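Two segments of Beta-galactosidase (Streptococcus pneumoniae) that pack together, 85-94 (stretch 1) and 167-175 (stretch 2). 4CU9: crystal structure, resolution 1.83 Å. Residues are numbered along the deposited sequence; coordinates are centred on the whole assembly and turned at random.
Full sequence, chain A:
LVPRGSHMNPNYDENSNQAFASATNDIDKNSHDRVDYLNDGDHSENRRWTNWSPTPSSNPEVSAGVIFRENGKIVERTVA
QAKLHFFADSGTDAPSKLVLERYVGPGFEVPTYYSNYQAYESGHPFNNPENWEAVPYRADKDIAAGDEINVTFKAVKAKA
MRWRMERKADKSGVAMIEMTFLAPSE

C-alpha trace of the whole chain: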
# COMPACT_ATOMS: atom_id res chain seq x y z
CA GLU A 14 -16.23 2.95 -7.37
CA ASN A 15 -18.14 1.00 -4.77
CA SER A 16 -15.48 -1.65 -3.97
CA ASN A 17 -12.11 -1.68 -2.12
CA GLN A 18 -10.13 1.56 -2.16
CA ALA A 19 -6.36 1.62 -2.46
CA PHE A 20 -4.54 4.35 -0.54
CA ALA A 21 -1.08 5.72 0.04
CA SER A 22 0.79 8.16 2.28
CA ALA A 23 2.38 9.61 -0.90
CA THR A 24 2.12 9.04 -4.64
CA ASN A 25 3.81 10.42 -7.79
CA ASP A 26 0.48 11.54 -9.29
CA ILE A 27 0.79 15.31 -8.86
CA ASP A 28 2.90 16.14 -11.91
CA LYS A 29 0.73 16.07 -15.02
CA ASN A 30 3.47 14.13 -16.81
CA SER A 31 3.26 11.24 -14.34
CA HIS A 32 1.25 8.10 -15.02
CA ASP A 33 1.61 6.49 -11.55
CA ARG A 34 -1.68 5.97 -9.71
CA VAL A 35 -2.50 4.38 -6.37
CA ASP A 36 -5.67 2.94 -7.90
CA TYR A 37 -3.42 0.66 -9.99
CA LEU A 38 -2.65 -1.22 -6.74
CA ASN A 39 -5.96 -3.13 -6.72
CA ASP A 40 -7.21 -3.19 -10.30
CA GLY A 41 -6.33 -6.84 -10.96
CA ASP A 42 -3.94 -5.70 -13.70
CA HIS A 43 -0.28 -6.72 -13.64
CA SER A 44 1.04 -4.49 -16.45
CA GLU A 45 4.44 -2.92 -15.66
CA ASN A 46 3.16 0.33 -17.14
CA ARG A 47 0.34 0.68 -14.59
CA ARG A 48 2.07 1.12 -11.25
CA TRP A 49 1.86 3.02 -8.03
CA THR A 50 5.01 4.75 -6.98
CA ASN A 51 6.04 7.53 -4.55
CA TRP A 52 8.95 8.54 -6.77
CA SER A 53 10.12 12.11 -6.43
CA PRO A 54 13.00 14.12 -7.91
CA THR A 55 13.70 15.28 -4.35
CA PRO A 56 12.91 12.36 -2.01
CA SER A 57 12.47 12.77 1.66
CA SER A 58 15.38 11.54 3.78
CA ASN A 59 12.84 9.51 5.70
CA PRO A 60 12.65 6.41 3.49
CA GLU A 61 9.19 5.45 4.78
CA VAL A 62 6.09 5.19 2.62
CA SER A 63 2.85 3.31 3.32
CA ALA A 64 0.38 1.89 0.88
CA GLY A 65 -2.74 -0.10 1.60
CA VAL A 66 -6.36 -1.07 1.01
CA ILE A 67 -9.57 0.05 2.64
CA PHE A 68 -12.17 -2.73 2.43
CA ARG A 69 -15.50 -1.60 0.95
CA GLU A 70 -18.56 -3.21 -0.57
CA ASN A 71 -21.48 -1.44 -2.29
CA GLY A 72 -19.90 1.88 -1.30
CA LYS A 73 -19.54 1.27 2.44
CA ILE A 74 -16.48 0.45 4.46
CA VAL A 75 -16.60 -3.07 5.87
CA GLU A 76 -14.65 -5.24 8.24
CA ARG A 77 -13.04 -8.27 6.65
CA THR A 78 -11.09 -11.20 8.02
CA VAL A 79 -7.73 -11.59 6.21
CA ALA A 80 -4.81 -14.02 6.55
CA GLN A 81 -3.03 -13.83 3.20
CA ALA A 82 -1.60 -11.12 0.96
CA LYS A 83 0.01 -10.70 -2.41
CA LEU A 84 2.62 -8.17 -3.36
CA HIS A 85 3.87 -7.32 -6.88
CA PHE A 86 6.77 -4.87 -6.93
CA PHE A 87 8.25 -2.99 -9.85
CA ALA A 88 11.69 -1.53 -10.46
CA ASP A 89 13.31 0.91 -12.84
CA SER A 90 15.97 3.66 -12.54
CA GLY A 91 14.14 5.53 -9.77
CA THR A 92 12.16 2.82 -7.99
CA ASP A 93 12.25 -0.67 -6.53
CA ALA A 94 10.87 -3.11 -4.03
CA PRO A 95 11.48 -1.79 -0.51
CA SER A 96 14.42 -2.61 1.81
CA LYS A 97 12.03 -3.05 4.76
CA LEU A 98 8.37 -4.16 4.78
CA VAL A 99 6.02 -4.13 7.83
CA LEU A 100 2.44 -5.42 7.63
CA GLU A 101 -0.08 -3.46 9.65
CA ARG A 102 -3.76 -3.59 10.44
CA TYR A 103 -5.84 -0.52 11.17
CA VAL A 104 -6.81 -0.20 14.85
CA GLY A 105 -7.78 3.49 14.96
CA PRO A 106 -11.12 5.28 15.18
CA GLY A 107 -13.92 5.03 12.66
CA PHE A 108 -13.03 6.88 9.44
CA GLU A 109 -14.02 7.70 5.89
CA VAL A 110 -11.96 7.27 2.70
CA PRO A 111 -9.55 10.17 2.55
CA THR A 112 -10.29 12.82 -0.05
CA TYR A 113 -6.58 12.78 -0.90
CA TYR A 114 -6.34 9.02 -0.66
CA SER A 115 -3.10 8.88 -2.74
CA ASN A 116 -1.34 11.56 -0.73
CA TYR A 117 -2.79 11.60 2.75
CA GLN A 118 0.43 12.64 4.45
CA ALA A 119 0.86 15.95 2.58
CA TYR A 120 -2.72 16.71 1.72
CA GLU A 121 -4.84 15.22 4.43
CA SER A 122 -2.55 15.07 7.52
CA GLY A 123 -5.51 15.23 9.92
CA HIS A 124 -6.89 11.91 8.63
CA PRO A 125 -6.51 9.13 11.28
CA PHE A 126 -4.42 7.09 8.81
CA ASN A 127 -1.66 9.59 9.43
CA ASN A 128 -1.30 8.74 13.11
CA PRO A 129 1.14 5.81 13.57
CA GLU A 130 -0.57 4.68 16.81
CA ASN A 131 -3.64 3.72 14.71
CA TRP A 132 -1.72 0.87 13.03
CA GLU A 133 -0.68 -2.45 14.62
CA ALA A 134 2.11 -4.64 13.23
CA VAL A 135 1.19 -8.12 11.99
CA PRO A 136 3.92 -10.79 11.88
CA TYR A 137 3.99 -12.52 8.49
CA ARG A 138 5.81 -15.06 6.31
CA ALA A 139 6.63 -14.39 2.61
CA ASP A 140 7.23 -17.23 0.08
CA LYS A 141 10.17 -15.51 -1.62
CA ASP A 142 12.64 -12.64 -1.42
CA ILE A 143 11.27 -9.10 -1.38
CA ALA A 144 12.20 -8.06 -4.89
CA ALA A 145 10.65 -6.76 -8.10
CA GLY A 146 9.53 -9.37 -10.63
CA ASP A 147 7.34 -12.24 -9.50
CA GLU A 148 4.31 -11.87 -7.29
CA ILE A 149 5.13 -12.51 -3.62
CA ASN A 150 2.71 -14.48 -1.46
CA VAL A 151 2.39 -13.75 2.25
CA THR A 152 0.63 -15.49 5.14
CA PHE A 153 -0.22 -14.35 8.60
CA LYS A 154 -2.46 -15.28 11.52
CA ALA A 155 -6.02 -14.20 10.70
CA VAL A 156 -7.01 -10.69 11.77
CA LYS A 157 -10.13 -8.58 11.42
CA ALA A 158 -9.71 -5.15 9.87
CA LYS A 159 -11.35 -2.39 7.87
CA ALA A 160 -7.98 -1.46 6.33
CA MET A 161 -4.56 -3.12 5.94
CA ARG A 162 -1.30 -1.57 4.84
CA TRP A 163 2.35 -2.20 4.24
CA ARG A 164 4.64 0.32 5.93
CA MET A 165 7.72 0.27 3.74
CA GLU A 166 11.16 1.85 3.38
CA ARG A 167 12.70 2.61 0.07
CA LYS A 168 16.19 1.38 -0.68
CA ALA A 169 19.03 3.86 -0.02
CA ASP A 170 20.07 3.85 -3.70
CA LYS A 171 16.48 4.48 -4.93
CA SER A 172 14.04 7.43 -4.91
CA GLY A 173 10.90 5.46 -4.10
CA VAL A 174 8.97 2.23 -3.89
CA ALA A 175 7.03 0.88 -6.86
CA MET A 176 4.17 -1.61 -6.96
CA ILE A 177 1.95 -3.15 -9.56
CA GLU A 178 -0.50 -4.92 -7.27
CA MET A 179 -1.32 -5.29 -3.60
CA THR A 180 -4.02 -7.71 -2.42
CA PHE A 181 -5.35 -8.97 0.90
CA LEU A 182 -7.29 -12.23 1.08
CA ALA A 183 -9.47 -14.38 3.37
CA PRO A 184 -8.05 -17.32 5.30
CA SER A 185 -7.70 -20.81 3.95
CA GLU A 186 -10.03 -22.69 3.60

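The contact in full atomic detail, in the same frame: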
# COMPACT_ATOMS: atom_id res chain seq x y z
N HIS A 85 3.14 -7.33 -5.60
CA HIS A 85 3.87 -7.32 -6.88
C HIS A 85 4.63 -6.00 -6.99
O HIS A 85 4.00 -4.95 -7.20
CB HIS A 85 2.88 -7.43 -8.04
CG HIS A 85 3.49 -7.81 -9.35
ND1 HIS A 85 4.85 -7.84 -9.58
CD2 HIS A 85 2.91 -8.20 -10.51
CE1 HIS A 85 5.08 -8.23 -10.83
NE2 HIS A 85 3.92 -8.47 -11.41
N PHE A 86 5.94 -6.05 -6.86
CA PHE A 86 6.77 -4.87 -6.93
C PHE A 86 7.31 -4.65 -8.32
O PHE A 86 7.43 -5.59 -9.12
CB PHE A 86 7.93 -4.98 -5.93
CG PHE A 86 7.47 -4.97 -4.50
CD1 PHE A 86 7.05 -3.79 -3.91
CD2 PHE A 86 7.50 -6.11 -3.73
CE1 PHE A 86 6.62 -3.76 -2.61
CE2 PHE A 86 7.10 -6.09 -2.43
CZ PHE A 86 6.68 -4.91 -1.86
N PHE A 87 7.70 -3.39 -8.57
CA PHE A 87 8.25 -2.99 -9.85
C PHE A 87 9.56 -2.30 -9.57
O PHE A 87 9.77 -1.81 -8.47
CB PHE A 87 7.31 -2.00 -10.52
CG PHE A 87 7.89 -1.32 -11.75
CD1 PHE A 87 7.84 -1.93 -12.98
CD2 PHE A 87 8.43 -0.04 -11.66
CE1 PHE A 87 8.33 -1.30 -14.11
CE2 PHE A 87 8.90 0.61 -12.79
CZ PHE A 87 8.86 -0.03 -14.02
N ALA A 88 10.45 -2.31 -10.56
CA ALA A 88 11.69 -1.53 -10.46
C ALA A 88 12.06 -0.92 -11.78
O ALA A 88 11.79 -1.49 -12.83
CB ALA A 88 12.81 -2.41 -9.96
N ASP A 89 12.72 0.23 -11.70
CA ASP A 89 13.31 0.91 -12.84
C ASP A 89 14.42 1.81 -12.28
O ASP A 89 14.90 1.55 -11.16
CB ASP A 89 12.24 1.67 -13.65
CG ASP A 89 11.63 2.84 -12.90
OD1 ASP A 89 11.98 3.08 -11.72
OD2 ASP A 89 10.80 3.54 -13.54
N SER A 90 14.82 2.85 -13.01
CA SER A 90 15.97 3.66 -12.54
C SER A 90 15.71 4.34 -11.20
O SER A 90 16.61 4.43 -10.39
CB SER A 90 16.39 4.73 -13.56
OG SER A 90 15.26 5.51 -13.90
N GLY A 91 14.47 4.75 -10.95
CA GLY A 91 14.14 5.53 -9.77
C GLY A 91 13.53 4.73 -8.62
O GLY A 91 13.52 5.20 -7.46
N THR A 92 13.00 3.55 -8.93
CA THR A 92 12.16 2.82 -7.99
C THR A 92 12.53 1.35 -7.86
O THR A 92 13.25 0.80 -8.72
CB THR A 92 10.68 2.93 -8.36
OG1 THR A 92 10.42 2.32 -9.62
CG2 THR A 92 10.23 4.41 -8.36
N ASP A 93 12.02 0.73 -6.79
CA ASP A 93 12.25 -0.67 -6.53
C ASP A 93 11.29 -1.18 -5.48
O ASP A 93 10.51 -0.40 -4.88
CB ASP A 93 13.70 -0.88 -6.05
CG ASP A 93 14.22 -2.33 -6.25
OD1 ASP A 93 13.49 -3.26 -6.63
OD2 ASP A 93 15.42 -2.52 -6.05
N ALA A 94 11.37 -2.49 -5.25
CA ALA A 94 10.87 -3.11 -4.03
C ALA A 94 11.54 -2.39 -2.84
O ALA A 94 12.59 -1.79 -2.99
CB ALA A 94 11.20 -4.60 -3.99
N ARG A 167 11.92 2.68 1.29
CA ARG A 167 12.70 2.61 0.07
C ARG A 167 14.14 2.21 0.31
O ARG A 167 14.70 2.44 1.40
CB ARG A 167 12.66 3.93 -0.70
CG ARG A 167 13.40 5.08 -0.03
CD ARG A 167 13.41 6.33 -0.93
NE ARG A 167 13.95 7.47 -0.19
CZ ARG A 167 15.24 7.63 0.09
NH1 ARG A 167 16.15 6.75 -0.34
NH2 ARG A 167 15.63 8.69 0.81
N LYS A 168 14.75 1.64 -0.72
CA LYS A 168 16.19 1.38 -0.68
C LYS A 168 16.99 2.69 -0.73
O LYS A 168 16.59 3.66 -1.39
CB LYS A 168 16.64 0.45 -1.82
CG LYS A 168 15.97 -0.90 -1.77
CD LYS A 168 16.42 -1.80 -2.92
CE LYS A 168 15.80 -3.19 -2.76
NZ LYS A 168 16.14 -4.10 -3.87
N ALA A 169 18.17 2.66 -0.11
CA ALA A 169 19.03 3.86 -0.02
C ALA A 169 19.50 4.34 -1.40
O ALA A 169 19.69 5.53 -1.59
CB ALA A 169 20.22 3.60 0.89
N ASP A 170 19.65 3.45 -2.37
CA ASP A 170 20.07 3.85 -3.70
C ASP A 170 18.88 4.06 -4.68
O ASP A 170 19.06 4.06 -5.89
CB ASP A 170 21.12 2.86 -4.26
CG ASP A 170 20.73 1.37 -4.11
OD1 ASP A 170 19.60 1.04 -3.67
OD2 ASP A 170 21.60 0.50 -4.45
N LYS A 171 17.67 4.23 -4.14
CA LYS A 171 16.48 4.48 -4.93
C LYS A 171 15.71 5.70 -4.42
O LYS A 171 15.90 6.12 -3.27
CB LYS A 171 15.59 3.23 -4.87
CG LYS A 171 16.22 1.99 -5.48
CD LYS A 171 16.10 2.05 -6.98
CE LYS A 171 16.87 0.96 -7.68
NZ LYS A 171 16.44 0.95 -9.12
N SER A 172 14.81 6.22 -5.24
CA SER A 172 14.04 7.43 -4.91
C SER A 172 12.58 7.13 -4.56
O SER A 172 11.78 8.05 -4.34
CB SER A 172 14.10 8.41 -6.08
OG SER A 172 15.39 8.97 -6.20
N GLY A 173 12.23 5.84 -4.52
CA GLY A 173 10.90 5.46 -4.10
C GLY A 173 10.67 3.97 -4.18
O GLY A 173 11.55 3.18 -4.57
N VAL A 174 9.47 3.60 -3.77
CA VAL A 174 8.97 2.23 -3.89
C VAL A 174 7.99 2.20 -5.05
O VAL A 174 7.25 3.18 -5.30
CB VAL A 174 8.29 1.76 -2.58
CG1 VAL A 174 7.74 0.31 -2.67
CG2 VAL A 174 9.26 1.88 -1.42
N ALA A 175 7.96 1.07 -5.77
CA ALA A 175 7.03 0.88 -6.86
C ALA A 175 6.30 -0.46 -6.78
O ALA A 175 6.90 -1.49 -6.43
CB ALA A 175 7.74 1.01 -8.21
O HOH W 1 13.06 1.14 -3.08

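Segments far apart in sequence are often joined by a few backbone hydrogen bonds, with side chains adding contacts of their own. The contact between residues 85-94 and 167-175 of this beta-galactosidase illustrates the point, with Ala 175, Asp 93 and Lys 171 having the most surface covered by the opposing stretch.

The backbone of Ala 175 bonds to stretch 1 at two places: its N donates to Asp 93 O (3.1 Å), while its O accepts from Phe 87 N (3.0 Å, nearly straight at 165°). One residue thus ties together both ends of the loop that separates Phe 87 from Asp 93. Its methyl points toward stretch 1, where Ala 175 CB lies 3.3 Å from Thr 92 OG1 and 3.7 Å from Phe 87 CD2, at the edge of that ring.

Asp 93 combines backbone pairing with charge. It forms a parallel bridge with Val 174: besides the bond that its O accepts from Ala 175 N, Asp 93 N makes a weak bond to Gly 173 O (3.3 Å, 142°). Its carboxylate is shared, with OD1 accepting from Ala 94 N (2.6 Å) and OD2 forming a salt bridge with Lys 168 NZ (2.8 Å).

Lys 171 instead reaches into the loop. Its CA-to-CB bond points toward stretch 1, and the chain bends at chi2 (m) before extending through two t torsions. Lys 171 NZ donates to Thr 92 O (3.2 Å) and lies 2.6 Å from Asp 89 O, so the amine sits among backbone carbonyls. On the way, Lys 171 CG packs 3.9 Å from Asp 93 CB. The loop has its own brace, as Asp 89 OD1 accepts from Thr 92 OG1 (2.7 Å) and Gly 91 N (3.1 Å), and Ser 172 N secures it by donating to Gly 91 O (2.8 Å).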